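Local coordinates for cysteine synthase 3 (Entamoeba histolytica, PDB 6KR5), which catalyses the pyridoxal-phosphate-dependent formation of L-cysteine, sulfide displacing the acetoxy group of O-acetyl-L-serine as acetate, at residues E80-T85 and N105-S110. Residues are numbered along the deposited sequence; the frame is centred on the assembly and turned at random.
Sequences EIIEAT and NIVMPS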
loop_
_atom_site.group_PDB
_atom_site.type_symbol
_atom_site.label_atom_id
_atom_site.label_comp_id
_atom_site.label_asym_id
_atom_site.label_seq_id
_atom_site.Cartn_x
_atom_site.Cartn_y
_atom_site.Cartn_z
ATOM N N GLU B 80 16.806 -4.068 23.088
ATOM C CA GLU B 80 16.454 -3.304 21.895
ATOM C C GLU B 80 16.855 -4.085 20.657
ATOM O O GLU B 80 17.867 -4.783 20.659
ATOM C CB GLU B 80 17.134 -1.929 21.901
ATOM C CG GLU B 80 16.856 -1.156 23.186
ATOM C CD GLU B 80 17.433 0.239 23.194
ATOM O OE1 GLU B 80 17.935 0.701 22.143
ATOM O OE2 GLU B 80 17.384 0.896 24.257
ATOM N N ILE B 81 16.055 -3.964 19.605
ATOM C CA ILE B 81 16.353 -4.592 18.323
ATOM C C ILE B 81 17.357 -3.729 17.568
ATOM O O ILE B 81 17.338 -2.499 17.670
ATOM C CB ILE B 81 15.042 -4.777 17.530
ATOM C CG1 ILE B 81 14.064 -5.673 18.302
ATOM C CG2 ILE B 81 15.318 -5.355 16.143
ATOM C CD1 ILE B 81 12.615 -5.235 18.214
ATOM N N ILE B 82 18.256 -4.358 16.803
ATOM C CA ILE B 82 19.154 -3.605 15.933
ATOM C C ILE B 82 19.305 -4.337 14.602
ATOM O O ILE B 82 19.294 -5.571 14.548
ATOM C CB ILE B 82 20.528 -3.343 16.597
ATOM C CG1 ILE B 82 21.352 -2.370 15.745
ATOM C CG2 ILE B 82 21.290 -4.643 16.855
ATOM C CD1 ILE B 82 22.652 -1.928 16.388
ATOM N N GLU B 83 19.428 -3.564 13.527
ATOM C CA GLU B 83 19.714 -4.097 12.205
ATOM C C GLU B 83 20.417 -3.018 11.395
ATOM O O GLU B 83 20.217 -1.827 11.630
ATOM C CB GLU B 83 18.442 -4.585 11.505
ATOM C CG GLU B 83 18.674 -5.192 10.106
ATOM C CD GLU B 83 19.554 -6.431 10.144
ATOM O OE1 GLU B 83 20.793 -6.291 10.286
ATOM O OE2 GLU B 83 19.002 -7.540 10.005
ATOM N N ALA B 84 21.279 -3.450 10.467
ATOM C CA ALA B 84 21.909 -2.563 9.497
ATOM C C ALA B 84 21.147 -2.730 8.193
ATOM O O ALA B 84 21.256 -3.767 7.533
ATOM C CB ALA B 84 23.392 -2.890 9.321
ATOM N N THR B 85 20.355 -1.725 7.836
ATOM C CA THR B 85 19.512 -1.839 6.655
ATOM C C THR B 85 19.070 -0.453 6.230
ATOM O O THR B 85 18.791 0.397 7.072
ATOM C CB THR B 85 18.275 -2.720 6.915
ATOM O OG1 THR B 85 17.405 -2.684 5.776
ATOM C CG2 THR B 85 17.492 -2.231 8.123
ATOM N N ASN B 105 16.623 -0.026 16.662
ATOM C CA ASN B 105 17.751 0.757 16.177
ATOM C C ASN B 105 18.095 0.317 14.759
ATOM O O ASN B 105 18.341 -0.865 14.525
ATOM C CB ASN B 105 18.969 0.574 17.086
ATOM C CG ASN B 105 18.683 0.952 18.523
ATOM O OD1 ASN B 105 18.737 2.126 18.888
ATOM N ND2 ASN B 105 18.367 -0.045 19.346
ATOM N N ILE B 106 18.106 1.258 13.816
ATOM C CA ILE B 106 18.449 0.965 12.427
ATOM C C ILE B 106 19.693 1.754 12.054
ATOM O O ILE B 106 19.719 2.983 12.199
ATOM C CB ILE B 106 17.298 1.317 11.464
ATOM C CG1 ILE B 106 16.007 0.588 11.856
ATOM C CG2 ILE B 106 17.724 1.063 10.009
ATOM C CD1 ILE B 106 16.050 -0.904 11.762
ATOM N N VAL B 107 20.714 1.052 11.558
ATOM C CA VAL B 107 21.976 1.662 11.153
ATOM C C VAL B 107 21.991 1.781 9.636
ATOM O O VAL B 107 21.772 0.789 8.934
ATOM C CB VAL B 107 23.175 0.832 11.640
ATOM C CG1 VAL B 107 24.458 1.598 11.402
ATOM C CG2 VAL B 107 22.997 0.469 13.111
ATOM N N MET B 108 22.265 2.979 9.131
ATOM C CA MET B 108 22.281 3.230 7.693
ATOM C C MET B 108 23.117 4.482 7.436
ATOM O O MET B 108 23.270 5.320 8.327
ATOM C CB MET B 108 20.857 3.422 7.154
ATOM C CG MET B 108 20.096 4.487 7.918
ATOM S SD MET B 108 18.335 4.441 7.582
ATOM C CE MET B 108 18.369 4.380 5.791
ATOM N N PRO B 109 23.658 4.629 6.220
ATOM C CA PRO B 109 24.360 5.887 5.902
ATOM C C PRO B 109 23.381 7.050 5.850
ATOM O O PRO B 109 22.231 6.899 5.431
ATOM C CB PRO B 109 24.975 5.605 4.522
ATOM C CG PRO B 109 24.921 4.119 4.359
ATOM C CD PRO B 109 23.701 3.679 5.109
ATOM N N SER B 110 23.853 8.229 6.285
ATOM C CA SER B 110 22.955 9.359 6.516
ATOM C C SER B 110 22.209 9.778 5.253
ATOM O O SER B 110 21.092 10.303 5.335
ATOM C CB SER B 110 23.737 10.549 7.076
ATOM O OG SER B 110 24.463 11.213 6.048
HETATM O O HOH W 1 17.241 3.277 21.453
#
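Four main-chain hydrogen bonds lace residues 80-85 to 105-110 as parallel strands. Asn105 N gives to Ile81 O at 2.8 Å, Glu83 N to Asn105 O, Val107 N to Glu83 O, and Thr85 N to Val107 O, the last the most bent at 138°. With CG beside the backbone N (chi1 -57°), Asn105 swings its amide back and ND2 reaches Glu80 OE1 at 2.9 Å, almost straight, OE1 in the Asn105 amide plane and ND2 on that oxygen's anti lone pair. The same ND2 gives to Ile81 O at 3.1 Å, approaching above the carbonyl plane, so this oxygen holds two donors. Asparagine suits the place because one NH2 group can serve both acceptors; a water lies within hydrogen-bonding reach of Glu80 OE1 and Asn105 OD1. The strands are the inner two of a four-stranded parallel sheet, joined by helix 88-100 in a beta-alpha-beta crossover, and the side chain of Thr85, just past its strand, is about 8 Å from bound PLP. On the face where Ile82 and Ala84 touch Tyr143 of helix 135-149, Ile82 CD1 meets Val107 CG2 at 4.1 Å, and small Ala84 fits against Val107. On the other face, toward helix 114-122, Thr85 CG2 packs on Ile106 CG2 at 3.8 Å, while its OG1 bonds to Gly87 N. Buried Glu83 folds OE1 back onto Ala84 N, and OE2 accepts from Gln159 N.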